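PDB 2IGT: SAM dependent methyltransferase from Agrobacterium tumefaciens, which binds S-adenosylmethionine and probably transfers its methyl group to an acceptor substrate. Local coordinates for residues E27-H32 against L286-M291; E31-I36 against A278-M283; P154-N159 against T225-L230; S300-I305 against T321-R326. One frame throughout, in Å; residues are numbered along the deposited sequence. Where two conformers were deposited one is given.

Contact 1 (E27-H32 against L286-M291); sequences ELPAEH and LMRETM
The guanidinium of R288 lies between L28 and E31. CD1 of L28 sits over the centre of one face, 3.8 Å above the plane, and CD of E31 lies 3.4 Å above the opposite face, displaced toward the rim. The carboxylate and guanidinium planes are only 24° apart, so these groups stack, and no N-H points at E31 OE1 although it is 3.4 Å from R288 NH1. This salt bridge therefore rests on charge alone; OE1 takes its hydrogen bond from H284. At the guanidinium edge, R288 NH2 donates to P29 O, nearly in the guanidinium plane and with a C=O...N angle of 169°; the 2.5 Å separation is shorter than expected, and its exact length is doubtful. An arginine chain bent at chi2 and chi3 brings the group back from the helix to the 27-32 backbone. Where helix 280-290 ends, P29 CG packs against M291 CB at 3.7 Å, while L28 CD2 comes within 3.6 Å of E289 OE1, whose carboxylate pairs with R292. Two covered faces and one bonded edge together would restrict the rotation of the guanidinium, and the stacked carboxylate would offset its positive charge in a partly buried site.

Contact 2 (E31-I36 against A278-M283); sequences EHVPVI and ASFYSM
V33 is the main bump of this surface contact, and two aromatic side chains from the first turn of helix 280-290 form the hollow that receives it. Its CG2 methyl meets F280 CE2 at 3.6 Å, arriving at the ring edge near the ring plane, and reaches Y281 CE1 at 3.7 Å. One methyl thus touches both rings, while CG1 approaches Y281 alone, at 4.1 Å from its CE1. The torsion that places CG1 between the backbone N and the carbonyl carbon (chi1 65°) leaves CG2 anti to N, where it projects at the aromatic pair.

P34 adds a second, broader bump. Its CB lies 3.5 Å from F280 CZ, and CG and CD both come near the hydroxyl end of Y281, so the pyrrolidine bridges F280 CZ and the hydroxyl of Y281. The peptide bond before P34 is cis and the chain turns a corner here, and both V33 and P34 touch the same two aromatic side chains.

The receiving surface is itself ordered. F280 CE2 stands 3.4 Å above the plane of Y281, toward its rim, and the helix start is fixed by S279 at the N-cap, whose OG accepts from Y281 N at 2.9 Å and 162°. F280 also leans on E302 of the adjoining strand 297-306.

Mostly apolar contacts carry the interface. It sets the N-terminal turn of a helix against the outermost strand of a central sheet, the layered alpha/beta packing of a Rossmann-like methyltransferase, here with strand 30-39 added beside strand 297-306.

Contact 3 (P154-N159 against T225-L230); sequences PLKVLN and TYDIIL
Backbone hydrogen bonds between K156-N159 and D227-L230 define a parallel pair of strands, their axes 4.7 Å apart and 11° from parallel. L158 uses both its N and its O: the N reaches I228 O at 2.8 Å, and the O accepts from L230 N at 2.8 Å. K156 O receives two donors, D227 N and I228 N, both in its carbonyl plane.

Side-chain polar bonds take over at the N-terminal end of the pair. D227 OD2 accepts from K156 N at 2.8 Å through its anti lone pair, and a water joins the same oxygen to P154 O; D227 OD1 is held by S263 and R153. Folding back at chi3 (-81°), the lysine chain delivers K156 NZ to T225 O at 3.0 Å, from well above the carbonyl plane.

Apolar contacts differ by face. On that of L158, its CB lies 3.7 Å from the centroid of the Y226 ring, 18° off its normal, a CH-pi contact over the face; the Y226 hydroxyl is bonded to E219. On the face of V157 and I228, these two lie alongside each other, packed against helix 138-150; L155, just before the strand, adds CD1 against I228 CD1 at 3.6 Å.

These are the central neighbouring strands of the class I methyltransferase Rossmann-like sheet. Consistent with that fold, the chain leads toward the cofactor at their C-terminal ends, where the N159 side chain is about 9 Å from bound S-adenosylmethionine.

Contact 4 (S300-I305 against T321-R326); sequences SGELVI and TSLFSR. With ACY (acetic acid), chain H.
This is a buried antiparallel pairing within the beta hairpin of strands 297-306 and 318-328, the two strands that follow helix 280-290 in the methyltransferase sheet. G301 and F324 form a hydrogen-bonded pair, each N reaching the other's O at 3.0 Å. At L303 the regular register ends in a classic beta bulge: T321 and S322 both face it. L303 N donates to S322 O, while L303 O accepts from T321 N at 2.9 Å and also from T321 OG1 at 3.0 Å, the hydroxyl coming from above the carbonyl plane.

The F324 ring folds over the partner backbone because CG stands between its own N and carbonyl carbon (chi1 77°). G301 N lies 3.5 Å above one face, and S300 CA makes a CH-pi contact 4.2 Å from the centroid; the glycine has no side chain to hinder this approach. T321 CG2 packs on I305 CD1 at 3.6 Å.

S300 OG and S325 OG share a hydrogen bond of 2.8 Å, and S300 OG is also bonded to H284. R326 NH1 and NH2 donate to the two oxygens of a bound acetic acid molecule, probably from the crystallisation liquor. L303 O, with its two donors, and the hydroxyls of S300 and S325 thus find partners within the protein.

From the N terminus, residues 27-32 and then 31-36 run along the start of strand 30-39, and both return to helix 280-290: contact 1 near the helix end, contact 2 at its beginning. The two start from the same stretch, sharing E31 and H32, and contact 2 closes earlier along the helix. Contact 3, joining strands 156-160 and 228-231, closes a shorter loop inside both. Contact 4 opens only afterwards, pairing the last two strands. It meets contacts 1 and 2, in part through S300, whose N and O probably bond to H32 O (3.1 Å) and V35 N (2.8 Å). Contacts 3 and 4 lie in one continuous sheet without touching, their centres about 20 Å apart.

Contact 1 (E27-H32 against L286-M291)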
loop_
_atom_site.group_PDB
_atom_site.type_symbol
_atom_site.label_atom_id
_atom_site.label_comp_id
_atom_site.label_asym_id
_atom_site.label_seq_id
_atom_site.Cartn_x
_atom_site.Cartn_y
_atom_site.Cartn_z
ATOM N N GLU A 27 34.514 -32.589 3.438
ATOM C CA GLU A 27 34.031 -33.107 2.169
ATOM C C GLU A 27 32.560 -32.795 1.962
ATOM O O GLU A 27 31.779 -32.750 2.917
ATOM C CB GLU A 27 34.231 -34.621 2.129
ATOM C CG GLU A 27 35.676 -35.073 2.303
ATOM C CD GLU A 27 36.592 -34.484 1.235
ATOM O OE1 GLU A 27 36.341 -34.732 0.036
ATOM O OE2 GLU A 27 37.557 -33.771 1.596
ATOM N N LEU A 28 32.191 -32.584 0.702
ATOM C CA LEU A 28 30.796 -32.419 0.326
ATOM C C LEU A 28 30.060 -33.723 0.595
ATOM O O LEU A 28 30.646 -34.810 0.473
ATOM C CB LEU A 28 30.681 -32.060 -1.152
ATOM C CG LEU A 28 31.333 -30.750 -1.612
ATOM C CD1 LEU A 28 31.352 -30.669 -3.129
ATOM C CD2 LEU A 28 30.612 -29.564 -1.028
ATOM N N PRO A 29 28.784 -33.629 0.986
ATOM C CA PRO A 29 27.982 -34.854 1.138
ATOM C C PRO A 29 27.877 -35.614 -0.198
ATOM O O PRO A 29 28.116 -35.038 -1.266
ATOM C CB PRO A 29 26.589 -34.332 1.520
ATOM C CG PRO A 29 26.773 -32.899 1.940
ATOM C CD PRO A 29 28.031 -32.393 1.307
ATOM N N ALA A 30 27.497 -36.883 -0.126
ATOM C CA ALA A 30 27.131 -37.652 -1.311
ATOM C C ALA A 30 25.946 -36.967 -2.005
ATOM O O ALA A 30 25.248 -36.134 -1.411
ATOM C CB ALA A 30 26.779 -39.089 -0.924
ATOM N N GLU A 31 25.718 -37.292 -3.272
ATOM C CA GLU A 31 24.630 -36.641 -3.987
ATOM C C GLU A 31 23.840 -37.671 -4.774
ATOM O O GLU A 31 24.409 -38.679 -5.245
ATOM C CB GLU A 31 25.193 -35.547 -4.897
ATOM C CG GLU A 31 26.337 -36.028 -5.785
ATOM C CD GLU A 31 26.793 -34.972 -6.784
ATOM O OE1 GLU A 31 26.277 -33.840 -6.744
ATOM O OE2 GLU A 31 27.674 -35.286 -7.616
ATOM N N HIS A 32 22.529 -37.454 -4.847
ATOM C CA HIS A 32 21.658 -38.151 -5.798
ATOM C C HIS A 32 20.975 -37.049 -6.601
ATOM O O HIS A 32 20.214 -36.256 -6.054
ATOM C CB HIS A 32 20.597 -38.992 -5.083
ATOM C CG HIS A 32 21.151 -40.111 -4.248
ATOM N ND1 HIS A 32 20.514 -40.580 -3.118
ATOM C CD2 HIS A 32 22.279 -40.856 -4.377
ATOM C CE1 HIS A 32 21.217 -41.569 -2.591
ATOM N NE2 HIS A 32 22.295 -41.755 -3.333
ATOM N N LEU A 286 24.277 -25.466 -4.062
ATOM C CA LEU A 286 24.206 -24.593 -2.883
ATOM C C LEU A 286 24.043 -25.422 -1.610
ATOM O O LEU A 286 24.747 -25.157 -0.600
ATOM C CB LEU A 286 23.052 -23.585 -2.997
ATOM C CG LEU A 286 22.839 -22.674 -1.753
ATOM C CD1 LEU A 286 24.099 -21.825 -1.489
ATOM C CD2 LEU A 286 21.587 -21.760 -1.958
HETATM N N MSE A 287 23.106 -26.385 -1.640
HETATM C CA MSE A 287 22.824 -27.209 -0.456
HETATM C C MSE A 287 24.054 -28.076 -0.131
HETATM O O MSE A 287 24.445 -28.232 1.042
HETATM C CB MSE A 287 21.598 -28.111 -0.705
HETATM C CG MSE A 287 21.303 -29.079 0.469
HETATM SE SE MSE A 287 20.675 -28.064 2.036
HETATM C CE MSE A 287 18.896 -27.593 1.359
ATOM N N ARG A 288 24.681 -28.619 -1.180
ATOM C CA ARG A 288 25.842 -29.471 -0.993
ATOM C C ARG A 288 26.964 -28.694 -0.291
ATOM O O ARG A 288 27.567 -29.187 0.675
ATOM C CB ARG A 288 26.327 -29.991 -2.352
ATOM C CG ARG A 288 25.726 -31.281 -2.765
ATOM C CD ARG A 288 26.808 -32.372 -2.762
ATOM N NE ARG A 288 27.606 -32.355 -3.984
ATOM C CZ ARG A 288 28.630 -33.174 -4.253
ATOM N NH1 ARG A 288 29.269 -33.057 -5.393
ATOM N NH2 ARG A 288 29.032 -34.098 -3.413
ATOM N N GLU A 289 27.252 -27.492 -0.793
ATOM C CA GLU A 289 28.320 -26.660 -0.228
ATOM C C GLU A 289 27.962 -26.192 1.194
ATOM O O GLU A 289 28.823 -26.225 2.075
ATOM C CB GLU A 289 28.638 -25.474 -1.151
ATOM C CG GLU A 289 29.851 -24.573 -0.718
ATOM C CD GLU A 289 31.209 -25.302 -0.734
ATOM O OE1 GLU A 289 31.470 -26.088 -1.674
ATOM O OE2 GLU A 289 32.038 -25.071 0.169
ATOM N N THR A 290 26.703 -25.783 1.411
ATOM C CA THR A 290 26.188 -25.466 2.756
ATOM C C THR A 290 26.483 -26.594 3.769
ATOM O O THR A 290 26.895 -26.313 4.901
ATOM C CB THR A 290 24.650 -25.162 2.763
ATOM O OG1 THR A 290 24.358 -24.074 1.872
ATOM C CG2 THR A 290 24.134 -24.816 4.171
HETATM N N MSE A 291 26.268 -27.842 3.360
HETATM C CA MSE A 291 26.444 -29.012 4.233
HETATM C C MSE A 291 27.855 -29.628 4.144
HETATM O O MSE A 291 28.061 -30.757 4.582
HETATM C CB MSE A 291 25.392 -30.089 3.900
HETATM C CG MSE A 291 23.945 -29.630 4.011
HETATM SE SE MSE A 291 23.538 -28.734 5.748
HETATM C CE MSE A 291 23.801 -30.296 6.934
#

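Contact 2 (E31-I36 against A278-M283)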
loop_
_atom_site.group_PDB
_atom_site.type_symbol
_atom_site.label_atom_id
_atom_site.label_comp_id
_atom_site.label_asym_id
_atom_site.label_seq_id
_atom_site.Cartn_x
_atom_site.Cartn_y
_atom_site.Cartn_z
ATOM N N GLU A 31 25.718 -37.292 -3.272
ATOM C CA GLU A 31 24.630 -36.641 -3.987
ATOM C C GLU A 31 23.840 -37.671 -4.774
ATOM O O GLU A 31 24.409 -38.679 -5.245
ATOM C CB GLU A 31 25.193 -35.547 -4.897
ATOM C CG GLU A 31 26.337 -36.028 -5.785
ATOM C CD GLU A 31 26.793 -34.972 -6.784
ATOM O OE1 GLU A 31 26.277 -33.840 -6.744
ATOM O OE2 GLU A 31 27.674 -35.286 -7.616
ATOM N N HIS A 32 22.529 -37.454 -4.847
ATOM C CA HIS A 32 21.658 -38.151 -5.798
ATOM C C HIS A 32 20.975 -37.049 -6.601
ATOM O O HIS A 32 20.214 -36.256 -6.054
ATOM C CB HIS A 32 20.597 -38.992 -5.083
ATOM C CG HIS A 32 21.151 -40.111 -4.248
ATOM N ND1 HIS A 32 20.514 -40.580 -3.118
ATOM C CD2 HIS A 32 22.279 -40.856 -4.377
ATOM C CE1 HIS A 32 21.217 -41.569 -2.591
ATOM N NE2 HIS A 32 22.295 -41.755 -3.333
ATOM N N VAL A 33 21.256 -36.985 -7.895
ATOM C CA VAL A 33 20.785 -35.858 -8.714
ATOM C C VAL A 33 20.901 -36.283 -10.185
ATOM O O VAL A 33 21.869 -36.930 -10.545
ATOM C CB VAL A 33 21.637 -34.551 -8.396
ATOM C CG1 VAL A 33 23.128 -34.709 -8.822
ATOM C CG2 VAL A 33 21.001 -33.297 -9.006
ATOM N N PRO A 34 19.887 -35.991 -11.024
ATOM C CA PRO A 34 18.559 -35.444 -10.713
ATOM C C PRO A 34 17.709 -36.519 -10.070
ATOM O O PRO A 34 17.846 -37.702 -10.410
ATOM C CB PRO A 34 17.973 -35.099 -12.091
ATOM C CG PRO A 34 19.141 -35.262 -13.092
ATOM C CD PRO A 34 20.059 -36.255 -12.464
ATOM N N VAL A 35 16.890 -36.130 -9.102
ATOM C CA VAL A 35 15.844 -37.018 -8.594
ATOM C C VAL A 35 14.494 -36.351 -8.942
ATOM O O VAL A 35 14.235 -35.183 -8.594
ATOM C CB VAL A 35 15.987 -37.297 -7.059
ATOM C CG1 VAL A 35 14.796 -38.103 -6.539
ATOM C CG2 VAL A 35 17.290 -38.090 -6.748
ATOM N N ILE A 36 13.645 -37.064 -9.670
ATOM C CA ILE A 36 12.382 -36.472 -10.064
ATOM C C ILE A 36 11.326 -37.076 -9.133
ATOM O O ILE A 36 11.104 -38.292 -9.140
ATOM C CB ILE A 36 12.013 -36.723 -11.557
ATOM C CG1 ILE A 36 13.124 -36.233 -12.523
ATOM C CG2 ILE A 36 10.612 -36.077 -11.885
ATOM C CD1 ILE A 36 13.475 -34.713 -12.391
ATOM N N ALA A 278 15.618 -20.992 -12.334
ATOM C CA ALA A 278 16.880 -21.600 -11.908
ATOM C C ALA A 278 16.835 -23.091 -12.229
ATOM O O ALA A 278 15.741 -23.651 -12.381
ATOM C CB ALA A 278 17.066 -21.402 -10.406
ATOM N N SER A 279 17.995 -23.748 -12.317
ATOM C CA SER A 279 17.970 -25.204 -12.377
ATOM C C SER A 279 17.928 -25.765 -10.956
ATOM O O SER A 279 18.490 -25.166 -10.016
ATOM C CB SER A 279 19.263 -25.693 -13.020
ATOM O OG SER A 279 19.363 -27.107 -13.047
ATOM N N PHE A 280 17.338 -26.953 -10.816
ATOM C CA PHE A 280 17.510 -27.706 -9.549
ATOM C C PHE A 280 19.007 -27.894 -9.230
ATOM O O PHE A 280 19.367 -28.019 -8.068
ATOM C CB PHE A 280 16.818 -29.075 -9.597
ATOM C CG PHE A 280 17.359 -29.992 -10.656
ATOM C CD1 PHE A 280 16.702 -30.091 -11.877
ATOM C CD2 PHE A 280 18.514 -30.741 -10.441
ATOM C CE1 PHE A 280 17.177 -30.902 -12.887
ATOM C CE2 PHE A 280 19.013 -31.601 -11.459
ATOM C CZ PHE A 280 18.335 -31.672 -12.673
ATOM N N TYR A 281 19.878 -27.871 -10.246
ATOM C CA TYR A 281 21.328 -28.027 -9.990
ATOM C C TYR A 281 21.900 -26.899 -9.131
ATOM O O TYR A 281 22.825 -27.121 -8.360
ATOM C CB TYR A 281 22.132 -28.111 -11.289
ATOM C CG TYR A 281 22.236 -29.506 -11.832
ATOM C CD1 TYR A 281 22.977 -30.489 -11.162
ATOM C CD2 TYR A 281 21.589 -29.856 -13.012
ATOM C CE1 TYR A 281 23.063 -31.785 -11.658
ATOM C CE2 TYR A 281 21.698 -31.149 -13.532
ATOM C CZ TYR A 281 22.410 -32.098 -12.838
ATOM O OH TYR A 281 22.484 -33.359 -13.364
ATOM N N SER A 282 21.339 -25.702 -9.265
ATOM C CA SER A 282 21.786 -24.549 -8.483
ATOM C C SER A 282 21.365 -24.612 -7.005
ATOM O O SER A 282 22.137 -24.236 -6.134
ATOM C CB SER A 282 21.308 -23.272 -9.147
ATOM O OG SER A 282 21.890 -23.209 -10.430
HETATM N N MSE A 283 20.161 -25.113 -6.744
HETATM C CA MSE A 283 19.727 -25.442 -5.380
HETATM C C MSE A 283 20.576 -26.594 -4.838
HETATM O O MSE A 283 21.002 -26.553 -3.694
HETATM C CB MSE A 283 18.256 -25.842 -5.346
HETATM C CG MSE A 283 17.292 -24.801 -5.986
HETATM SE SE MSE A 283 17.397 -23.054 -5.077
HETATM C CE MSE A 283 18.207 -22.055 -6.563
#

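Contact 3 (P154-N159 against T225-L230)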
loop_
_atom_site.group_PDB
_atom_site.type_symbol
_atom_site.label_atom_id
_atom_site.label_comp_id
_atom_site.label_asym_id
_atom_site.label_seq_id
_atom_site.Cartn_x
_atom_site.Cartn_y
_atom_site.Cartn_z
ATOM N N PRO A 154 10.100 -37.340 20.189
ATOM C CA PRO A 154 9.327 -36.313 19.466
ATOM C C PRO A 154 10.273 -35.343 18.768
ATOM O O PRO A 154 11.121 -34.735 19.423
ATOM C CB PRO A 154 8.585 -35.564 20.588
ATOM C CG PRO A 154 8.672 -36.440 21.779
ATOM C CD PRO A 154 9.947 -37.217 21.654
ATOM N N LEU A 155 10.149 -35.209 17.460
ATOM C CA LEU A 155 11.037 -34.329 16.705
ATOM C C LEU A 155 10.638 -32.865 16.788
ATOM O O LEU A 155 9.445 -32.538 16.756
ATOM C CB LEU A 155 11.059 -34.746 15.239
ATOM C CG LEU A 155 11.600 -36.157 14.984
ATOM C CD1 LEU A 155 11.831 -36.295 13.474
ATOM C CD2 LEU A 155 12.898 -36.394 15.800
ATOM N N LYS A 156 11.639 -31.989 16.862
ATOM C CA LYS A 156 11.420 -30.548 16.697
ATOM C C LYS A 156 11.485 -30.219 15.212
ATOM O O LYS A 156 12.532 -30.434 14.584
ATOM C CB LYS A 156 12.486 -29.761 17.445
ATOM C CG LYS A 156 12.410 -29.893 18.958
ATOM C CD LYS A 156 13.580 -29.150 19.648
ATOM C CE LYS A 156 14.874 -29.982 19.633
ATOM N NZ LYS A 156 16.025 -29.210 20.235
ATOM N N VAL A 157 10.377 -29.719 14.664
ATOM C CA VAL A 157 10.253 -29.419 13.225
ATOM C C VAL A 157 10.063 -27.921 13.041
ATOM O O VAL A 157 9.182 -27.311 13.651
ATOM C CB VAL A 157 9.073 -30.201 12.570
ATOM C CG1 VAL A 157 8.831 -29.761 11.106
ATOM C CG2 VAL A 157 9.327 -31.723 12.694
ATOM N N LEU A 158 10.896 -27.333 12.199
ATOM C CA LEU A 158 10.752 -25.926 11.844
ATOM C C LEU A 158 10.268 -25.838 10.409
ATOM O O LEU A 158 10.811 -26.498 9.522
ATOM C CB LEU A 158 12.109 -25.188 11.996
ATOM C CG LEU A 158 12.218 -23.702 11.600
ATOM C CD1 LEU A 158 11.349 -22.818 12.532
ATOM C CD2 LEU A 158 13.685 -23.296 11.681
ATOM N N ASN A 159 9.267 -25.004 10.179
ATOM C CA ASN A 159 8.673 -24.840 8.858
ATOM C C ASN A 159 8.697 -23.355 8.496
ATOM O O ASN A 159 7.888 -22.568 9.022
ATOM C CB ASN A 159 7.229 -25.398 8.870
ATOM C CG ASN A 159 6.583 -25.394 7.485
ATOM O OD1 ASN A 159 7.271 -25.250 6.464
ATOM N ND2 ASN A 159 5.254 -25.542 7.446
ATOM N N THR A 225 17.902 -25.512 18.478
ATOM C CA THR A 225 18.104 -26.502 17.411
ATOM C C THR A 225 16.815 -27.224 17.047
ATOM O O THR A 225 15.903 -27.314 17.858
ATOM C CB THR A 225 19.192 -27.561 17.749
ATOM O OG1 THR A 225 18.803 -28.286 18.915
ATOM C CG2 THR A 225 20.591 -26.914 17.996
ATOM N N TYR A 226 16.760 -27.722 15.812
ATOM C CA TYR A 226 15.618 -28.465 15.281
ATOM C C TYR A 226 16.119 -29.734 14.603
ATOM O O TYR A 226 17.237 -29.784 14.067
ATOM C CB TYR A 226 14.876 -27.613 14.232
ATOM C CG TYR A 226 14.288 -26.340 14.805
ATOM C CD1 TYR A 226 12.981 -26.321 15.255
ATOM C CD2 TYR A 226 15.065 -25.163 14.927
ATOM C CE1 TYR A 226 12.414 -25.169 15.770
ATOM C CE2 TYR A 226 14.510 -23.995 15.468
ATOM C CZ TYR A 226 13.162 -24.016 15.874
ATOM O OH TYR A 226 12.540 -22.904 16.417
ATOM N N ASP A 227 15.285 -30.758 14.636
ATOM C CA ASP A 227 15.616 -32.049 14.041
ATOM C C ASP A 227 15.298 -32.060 12.556
ATOM O O ASP A 227 15.962 -32.762 11.773
ATOM C CB ASP A 227 14.853 -33.149 14.753
ATOM C CG ASP A 227 15.170 -33.190 16.242
ATOM O OD1 ASP A 227 16.337 -33.451 16.603
ATOM O OD2 ASP A 227 14.258 -32.925 17.051
ATOM N N ILE A 228 14.261 -31.317 12.173
ATOM C CA ILE A 228 13.912 -31.182 10.755
ATOM C C ILE A 228 13.623 -29.725 10.452
ATOM O O ILE A 228 12.920 -29.050 11.219
ATOM C CB ILE A 228 12.694 -32.098 10.333
ATOM C CG1 ILE A 228 13.053 -33.588 10.549
ATOM C CG2 ILE A 228 12.217 -31.759 8.862
ATOM C CD1 ILE A 228 11.922 -34.596 10.285
ATOM N N ILE A 229 14.176 -29.234 9.340
ATOM C CA ILE A 229 13.878 -27.884 8.903
ATOM C C ILE A 229 13.370 -27.949 7.477
ATOM O O ILE A 229 14.030 -28.537 6.613
ATOM C CB ILE A 229 15.124 -26.941 8.970
ATOM C CG1 ILE A 229 15.611 -26.790 10.413
ATOM C CG2 ILE A 229 14.776 -25.520 8.362
ATOM C CD1 ILE A 229 16.974 -26.057 10.529
ATOM N N LEU A 230 12.184 -27.389 7.261
ATOM C CA LEU A 230 11.640 -27.190 5.915
ATOM C C LEU A 230 11.626 -25.707 5.598
ATOM O O LEU A 230 11.278 -24.893 6.451
ATOM C CB LEU A 230 10.208 -27.718 5.815
ATOM C CG LEU A 230 9.946 -28.992 6.617
ATOM C CD1 LEU A 230 8.427 -29.222 6.751
ATOM C CD2 LEU A 230 10.658 -30.197 5.991
HETATM O O HOH W 1 14.220 -34.222 19.259
HETATM O O HOH W 2 16.216 -25.980 21.062
#

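Contact 4 (S300-I305 against T321-R326)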
loop_
_atom_site.group_PDB
_atom_site.type_symbol
_atom_site.label_atom_id
_atom_site.label_comp_id
_atom_site.label_asym_id
_atom_site.label_seq_id
_atom_site.Cartn_x
_atom_site.Cartn_y
_atom_site.Cartn_z
ATOM N N SER A 300 18.437 -33.895 -4.995
ATOM C CA SER A 300 17.779 -32.709 -5.562
ATOM C C SER A 300 17.165 -32.985 -6.924
ATOM O O SER A 300 17.583 -33.917 -7.616
ATOM C CB SER A 300 18.791 -31.570 -5.705
ATOM O OG SER A 300 19.559 -31.435 -4.519
ATOM N N GLY A 301 16.220 -32.137 -7.331
ATOM C CA GLY A 301 15.581 -32.303 -8.643
ATOM C C GLY A 301 14.315 -31.477 -8.729
ATOM O O GLY A 301 14.226 -30.389 -8.137
ATOM N N GLU A 302 13.329 -32.009 -9.453
ATOM C CA GLU A 302 12.053 -31.332 -9.646
ATOM C C GLU A 302 10.960 -32.170 -8.991
ATOM O O GLU A 302 11.061 -33.397 -8.932
ATOM C CB GLU A 302 11.778 -31.098 -11.143
ATOM C CG GLU A 302 12.766 -30.085 -11.717
ATOM C CD GLU A 302 12.539 -29.700 -13.159
ATOM O OE1 GLU A 302 11.497 -30.079 -13.748
ATOM O OE2 GLU A 302 13.433 -28.998 -13.689
ATOM N N LEU A 303 9.956 -31.478 -8.468
ATOM C CA LEU A 303 8.712 -32.077 -7.964
ATOM C C LEU A 303 7.633 -31.855 -9.031
ATOM O O LEU A 303 7.373 -30.717 -9.418
ATOM C CB LEU A 303 8.284 -31.412 -6.652
ATOM C CG LEU A 303 6.924 -31.826 -6.078
ATOM C CD1 LEU A 303 6.905 -33.327 -5.707
ATOM C CD2 LEU A 303 6.598 -30.991 -4.829
ATOM N N VAL A 304 7.016 -32.948 -9.491
ATOM C CA VAL A 304 6.101 -32.872 -10.620
ATOM C C VAL A 304 4.769 -33.531 -10.243
ATOM O O VAL A 304 4.699 -34.365 -9.309
ATOM C CB VAL A 304 6.708 -33.533 -11.895
ATOM C CG1 VAL A 304 8.157 -33.083 -12.084
ATOM C CG2 VAL A 304 6.675 -35.051 -11.796
ATOM N N ILE A 305 3.721 -33.117 -10.948
ATOM C CA ILE A 305 2.416 -33.746 -10.881
ATOM C C ILE A 305 2.177 -34.396 -12.240
ATOM O O ILE A 305 2.418 -33.781 -13.287
ATOM C CB ILE A 305 1.274 -32.688 -10.721
ATOM C CG1 ILE A 305 1.434 -31.864 -9.431
ATOM C CG2 ILE A 305 -0.101 -33.366 -10.792
ATOM C CD1 ILE A 305 0.585 -30.537 -9.410
ATOM N N THR A 321 6.319 -28.551 -11.088
ATOM C CA THR A 321 5.843 -27.436 -10.274
ATOM C C THR A 321 6.954 -26.623 -9.583
ATOM O O THR A 321 6.788 -25.442 -9.333
ATOM C CB THR A 321 4.890 -27.930 -9.149
ATOM O OG1 THR A 321 5.631 -28.664 -8.163
ATOM C CG2 THR A 321 3.811 -28.886 -9.723
ATOM N N SER A 322 8.064 -27.269 -9.227
ATOM C CA SER A 322 8.981 -26.640 -8.285
ATOM C C SER A 322 10.262 -27.438 -8.231
ATOM O O SER A 322 10.341 -28.552 -8.779
ATOM C CB SER A 322 8.359 -26.591 -6.861
ATOM O OG SER A 322 7.874 -27.881 -6.527
ATOM N N LEU A 323 11.270 -26.831 -7.603
ATOM C CA LEU A 323 12.562 -27.479 -7.354
ATOM C C LEU A 323 12.624 -27.909 -5.911
ATOM O O LEU A 323 11.863 -27.426 -5.047
ATOM C CB LEU A 323 13.715 -26.492 -7.600
ATOM C CG LEU A 323 13.615 -25.603 -8.842
ATOM C CD1 LEU A 323 14.801 -24.604 -8.856
ATOM C CD2 LEU A 323 13.588 -26.457 -10.132
ATOM N N PHE A 324 13.512 -28.853 -5.643
ATOM C CA PHE A 324 13.762 -29.232 -4.257
ATOM C C PHE A 324 15.199 -29.679 -4.114
ATOM O O PHE A 324 15.837 -30.140 -5.075
ATOM C CB PHE A 324 12.828 -30.349 -3.782
ATOM C CG PHE A 324 13.221 -31.723 -4.304
ATOM C CD1 PHE A 324 12.831 -32.127 -5.579
ATOM C CD2 PHE A 324 13.998 -32.586 -3.534
ATOM C CE1 PHE A 324 13.214 -33.376 -6.095
ATOM C CE2 PHE A 324 14.378 -33.841 -4.018
ATOM C CZ PHE A 324 13.987 -34.242 -5.304
ATOM N N SER A 325 15.687 -29.534 -2.893
ATOM C CA SER A 325 16.939 -30.122 -2.490
ATOM C C SER A 325 16.802 -30.531 -1.020
ATOM O O SER A 325 16.361 -29.737 -0.193
ATOM C CB SER A 325 18.076 -29.110 -2.654
ATOM O OG SER A 325 19.303 -29.747 -2.337
ATOM N N ARG A 326 17.190 -31.769 -0.707
ATOM C CA ARG A 326 17.032 -32.315 0.623
ATOM C C ARG A 326 18.344 -32.938 1.109
ATOM O O ARG A 326 18.898 -33.847 0.465
ATOM C CB ARG A 326 15.924 -33.370 0.624
ATOM C CG ARG A 326 15.717 -34.082 1.962
ATOM C CD ARG A 326 14.522 -35.010 1.829
ATOM N NE ARG A 326 14.889 -36.119 0.957
ATOM C CZ ARG A 326 14.070 -36.760 0.139
ATOM N NH1 ARG A 326 12.789 -36.412 0.043
ATOM N NH2 ARG A 326 14.553 -37.754 -0.592
HETATM C C ACY H . 11.140 -39.402 -1.623
HETATM O O ACY H . 10.660 -38.727 -0.692
HETATM O OXT ACY H . 12.353 -39.389 -1.948
HETATM C CH3 ACY H . 10.202 -40.278 -2.414
#